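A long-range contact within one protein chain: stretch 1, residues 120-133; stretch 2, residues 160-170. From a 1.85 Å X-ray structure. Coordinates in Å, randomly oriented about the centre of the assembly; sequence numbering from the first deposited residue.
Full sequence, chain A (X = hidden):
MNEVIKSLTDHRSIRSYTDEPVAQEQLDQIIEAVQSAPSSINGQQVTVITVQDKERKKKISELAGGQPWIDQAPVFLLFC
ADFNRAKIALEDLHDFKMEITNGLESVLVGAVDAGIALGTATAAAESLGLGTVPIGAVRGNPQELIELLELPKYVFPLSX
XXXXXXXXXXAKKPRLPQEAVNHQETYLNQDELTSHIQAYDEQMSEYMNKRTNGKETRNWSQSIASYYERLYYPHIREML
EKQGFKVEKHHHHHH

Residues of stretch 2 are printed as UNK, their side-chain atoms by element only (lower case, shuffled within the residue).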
# COMPACT_ATOMS: atom_id res chain seq x y z
N THR A 120 1.45 4.56 -5.98
CA THR A 120 2.22 5.68 -6.51
C THR A 120 2.59 5.43 -7.98
O THR A 120 2.52 6.34 -8.80
CB THR A 120 3.51 5.90 -5.69
OG1 THR A 120 3.15 6.15 -4.32
CG2 THR A 120 4.29 7.09 -6.22
N ALA A 121 2.96 4.19 -8.30
CA ALA A 121 3.33 3.84 -9.67
C ALA A 121 2.11 3.96 -10.57
O ALA A 121 2.20 4.44 -11.71
CB ALA A 121 3.87 2.41 -9.73
N THR A 122 0.96 3.53 -10.06
CA THR A 122 -0.28 3.61 -10.82
C THR A 122 -0.57 5.07 -11.16
O THR A 122 -0.87 5.41 -12.30
CB THR A 122 -1.46 3.02 -10.02
OG1 THR A 122 -1.26 1.61 -9.86
CG2 THR A 122 -2.79 3.27 -10.73
N ALA A 123 -0.49 5.93 -10.15
CA ALA A 123 -0.75 7.35 -10.34
C ALA A 123 0.21 7.96 -11.36
O ALA A 123 -0.21 8.71 -12.25
CB ALA A 123 -0.62 8.08 -9.01
N ALA A 124 1.49 7.64 -11.24
CA ALA A 124 2.50 8.17 -12.15
C ALA A 124 2.29 7.72 -13.59
O ALA A 124 2.26 8.54 -14.51
CB ALA A 124 3.90 7.75 -11.67
N ALA A 125 2.15 6.41 -13.77
CA ALA A 125 1.96 5.84 -15.10
C ALA A 125 0.74 6.41 -15.82
O ALA A 125 0.82 6.81 -16.98
CB ALA A 125 1.83 4.32 -15.00
N GLU A 126 -0.39 6.46 -15.12
CA GLU A 126 -1.60 6.97 -15.73
C GLU A 126 -1.52 8.46 -16.07
O GLU A 126 -2.17 8.91 -17.02
CB GLU A 126 -2.80 6.64 -14.83
CG GLU A 126 -2.95 5.12 -14.70
CD GLU A 126 -4.12 4.66 -13.85
OE1 GLU A 126 -4.80 5.50 -13.22
OE2 GLU A 126 -4.34 3.43 -13.80
N SER A 127 -0.71 9.21 -15.34
CA SER A 127 -0.56 10.64 -15.62
C SER A 127 0.19 10.82 -16.95
O SER A 127 0.11 11.87 -17.58
CB SER A 127 0.22 11.34 -14.50
OG SER A 127 1.62 11.09 -14.59
N LEU A 128 0.90 9.78 -17.36
CA LEU A 128 1.65 9.81 -18.61
C LEU A 128 0.81 9.33 -19.80
O LEU A 128 1.29 9.31 -20.94
CB LEU A 128 2.91 8.94 -18.48
CG LEU A 128 3.92 9.41 -17.43
CD1 LEU A 128 4.97 8.34 -17.20
CD2 LEU A 128 4.57 10.71 -17.89
N GLY A 129 -0.43 8.95 -19.54
CA GLY A 129 -1.30 8.49 -20.60
C GLY A 129 -1.28 6.98 -20.75
O GLY A 129 -1.91 6.42 -21.65
N LEU A 130 -0.56 6.31 -19.86
CA LEU A 130 -0.45 4.86 -19.89
C LEU A 130 -1.60 4.19 -19.14
O LEU A 130 -2.19 4.77 -18.23
CB LEU A 130 0.88 4.41 -19.29
CG LEU A 130 2.14 4.90 -20.01
CD1 LEU A 130 3.35 4.70 -19.13
CD2 LEU A 130 2.29 4.16 -21.34
N GLY A 131 -1.90 2.96 -19.53
CA GLY A 131 -2.95 2.21 -18.86
C GLY A 131 -2.28 1.23 -17.93
O GLY A 131 -1.13 0.84 -18.17
N THR A 132 -2.96 0.85 -16.86
CA THR A 132 -2.39 -0.11 -15.91
C THR A 132 -3.48 -0.98 -15.29
O THR A 132 -4.67 -0.68 -15.37
CB THR A 132 -1.67 0.59 -14.71
OG1 THR A 132 -2.65 1.11 -13.80
CG2 THR A 132 -0.79 1.74 -15.19
N VAL A 133 -3.04 -2.08 -14.68
CA VAL A 133 -3.93 -2.98 -13.96
C VAL A 133 -3.06 -3.81 -13.02
O VAL A 133 -2.10 -4.46 -13.46
CB VAL A 133 -4.77 -3.91 -14.88
CG1 VAL A 133 -3.88 -4.91 -15.62
CG2 VAL A 133 -5.82 -4.64 -14.04
N UNK A 160 1.62 -7.56 -9.06
CA UNK A 160 2.25 -7.13 -10.28
C UNK A 160 1.50 -5.90 -10.72
O UNK A 160 0.48 -5.52 -10.12
N UNK A 161 2.01 -5.23 -11.75
CA UNK A 161 1.35 -4.06 -12.29
C UNK A 161 1.63 -4.08 -13.78
O UNK A 161 2.79 -3.98 -14.20
c UNK A 161 1.89 -2.76 -11.68
c UNK A 161 -0.30 -1.52 -11.77
c UNK A 161 1.17 -1.50 -12.20
c UNK A 161 1.87 -0.25 -11.67
N UNK A 162 0.58 -4.25 -14.56
CA UNK A 162 0.70 -4.26 -16.01
C UNK A 162 0.73 -2.80 -16.47
O UNK A 162 -0.01 -1.97 -15.95
c UNK A 162 -0.51 -4.98 -16.65
c UNK A 162 -0.50 -6.45 -16.26
c UNK A 162 -0.48 -4.84 -18.16
N UNK A 163 1.61 -2.49 -17.41
CA UNK A 163 1.72 -1.14 -17.94
C UNK A 163 1.87 -1.17 -19.46
O UNK A 163 2.62 -1.99 -20.00
c UNK A 163 3.93 0.43 -15.12
c UNK A 163 2.79 -0.31 -15.81
c UNK A 163 3.01 1.03 -17.91
c UNK A 163 2.93 -0.38 -17.33
N UNK A 164 1.15 -0.29 -20.14
CA UNK A 164 1.22 -0.23 -21.58
C UNK A 164 0.30 0.84 -22.14
O UNK A 164 -0.37 1.55 -21.38
N UNK A 165 0.26 0.97 -23.46
CA UNK A 165 -0.60 1.95 -24.10
C UNK A 165 -1.98 1.32 -24.29
O UNK A 165 -2.12 0.23 -24.84
c UNK A 165 2.59 4.86 -24.76
n UNK A 165 1.33 4.47 -24.91
n UNK A 165 3.37 3.83 -25.01
c UNK A 165 2.59 2.74 -25.33
c UNK A 165 0.02 2.38 -25.43
c UNK A 165 1.30 3.14 -25.27
N UNK A 166 -3.04 2.00 -23.80
CA UNK A 166 -4.41 1.49 -23.91
C UNK A 166 -4.94 1.33 -25.34
O UNK A 166 -4.70 2.18 -26.19
c UNK A 166 -3.01 3.29 -23.10
c UNK A 166 -4.22 3.17 -22.21
c UNK A 166 -5.23 2.53 -23.13
N UNK A 167 -5.64 0.23 -25.58
CA UNK A 167 -6.26 -0.03 -26.88
C UNK A 167 -7.74 0.30 -26.71
O UNK A 167 -8.45 0.57 -27.67
c UNK A 167 -6.08 -1.49 -27.28
N UNK A 168 -8.18 0.27 -25.45
CA UNK A 168 -9.56 0.56 -25.05
C UNK A 168 -9.44 1.21 -23.68
O UNK A 168 -8.98 0.57 -22.73
c UNK A 168 -10.35 -0.74 -24.93
o UNK A 168 -12.14 0.44 -23.85
c UNK A 168 -11.82 -0.51 -24.60
o UNK A 168 -12.67 -1.29 -25.08
N UNK A 169 -9.84 2.48 -23.55
CA UNK A 169 -9.73 3.14 -22.25
C UNK A 169 -10.82 2.80 -21.25
O UNK A 169 -10.85 3.35 -20.14
c UNK A 169 -9.61 4.66 -22.44
n UNK A 169 -6.68 6.98 -23.33
c UNK A 169 -8.02 6.59 -22.88
n UNK A 169 -4.40 7.25 -23.11
c UNK A 169 -5.57 6.86 -22.61
c UNK A 169 -8.20 5.08 -22.86
n UNK A 169 -5.62 6.37 -21.38
N UNK A 170 -11.72 1.90 -21.63
CA UNK A 170 -12.79 1.44 -20.74
C UNK A 170 -13.62 2.56 -20.11
O UNK A 170 -13.89 3.58 -20.74
c UNK A 170 -12.17 0.57 -19.64
o UNK A 170 -13.15 -0.07 -18.85
O HOH W 1 -3.99 7.20 -18.59
O HOH W 2 -0.84 6.05 -24.36

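Position 160 has no side-chain atoms, so it is Gly160. It lies at the edge of the contact, where its O comes within 4.4 Å of Val133 O.

Position 161 carries four carbons forked at the second, and the ends of the fork lie near Ala121, Thr122 and Thr132; this is Leu161. Its CA-to-CB bond points sideways, but the forked end comes close to the helix: CD2 lies 3.9 Å from Ala121 CB, while CD1 lies 3.8 Å from Thr122 OG1 and 3.9 Å from Thr132 CB. The small alanine leaves room for a long apolar side chain between helix and strand.

Position 162 shows one carbon carrying two more, set against the side chain of Val133, and is valine. Val162 pairs with Val133: its N donates to Val133 O at 2.9 Å and its O accepts from Val133 N at 3.3 Å. Their side chains share a face of the sheet, with Val133 CG1 3.5 Å from Val162 CB, and branching at CB suits both to extended backbone.

Position 163 has four carbons forked at the first, one arm two carbons long, lying near Ala125, Leu130 and Thr132, and is therefore isoleucine. Ile163 shares the other face of the sheet with Thr132, its bridge partner. Its CG2 packs 3.9 Å from Leu130 CD1, and its longer arm brings CD1 to 4.4 Å from Ala125 CB on the helix, an apolar filling for a buried site.

Position 164 again lacks a side chain, and its backbone meets that of Gly131: Gly164. It pairs with Gly131, whose N donates to Gly164 O at 2.8 Å; in return Gly164 N donates to Gly131 O at 3.2 Å. Its phi and psi, 179° and -179°, describe an almost fully extended backbone.

Position 165 has one carbon leading to a five-membered ring of three carbons and two nitrogens, with Leu130 over the ring, a histidine. The CA-to-CB bond of His165 points away, yet the ring returns to the contact, and Leu130 CD2 sits over its face, 3.7 Å from the centroid. A water joins His165 ND1 to Gly129 O, so the ring combines an apolar contact with a polar one.

Position 166 has three carbons closing a ring onto the backbone N, beside Gly129 and Gly131, which identifies Pro166. Its CG lies 3.6 Å from Gly131 N. The absence of a side chain on Gly131 matters here, since an ideal CB there would lie 2.9 Å from Pro166 CG, a clash.

Position 167 has one carbon and is Ala167; position 168 has two, the second carrying two oxygens, and is Asp168. Neither touches stretch 1, but Asp168 OD1 accepts from the N of position 170 at 2.7 Å.

Position 169 has three carbons, a nitrogen, then a carbon with two more nitrogens, one of them at the O of Gly129: arginine. Its length lets exposed Arg169 reach back, NH2 donating to Gly129 O at 3.0 Å.

Position 170, one carbon then one oxygen, is Ser170, clear of stretch 1.

The contact thus rests on antiparallel strand pairing through four backbone hydrogen bonds. Leu161 and Ile163 pack against the helix, while His165, Pro166 and Arg169 gather around Gly129 and Leu130, where the chain leaves the helix, and the start of the strand at Gly131.

Stretch 2 (160-170) GLVIGHPADRS
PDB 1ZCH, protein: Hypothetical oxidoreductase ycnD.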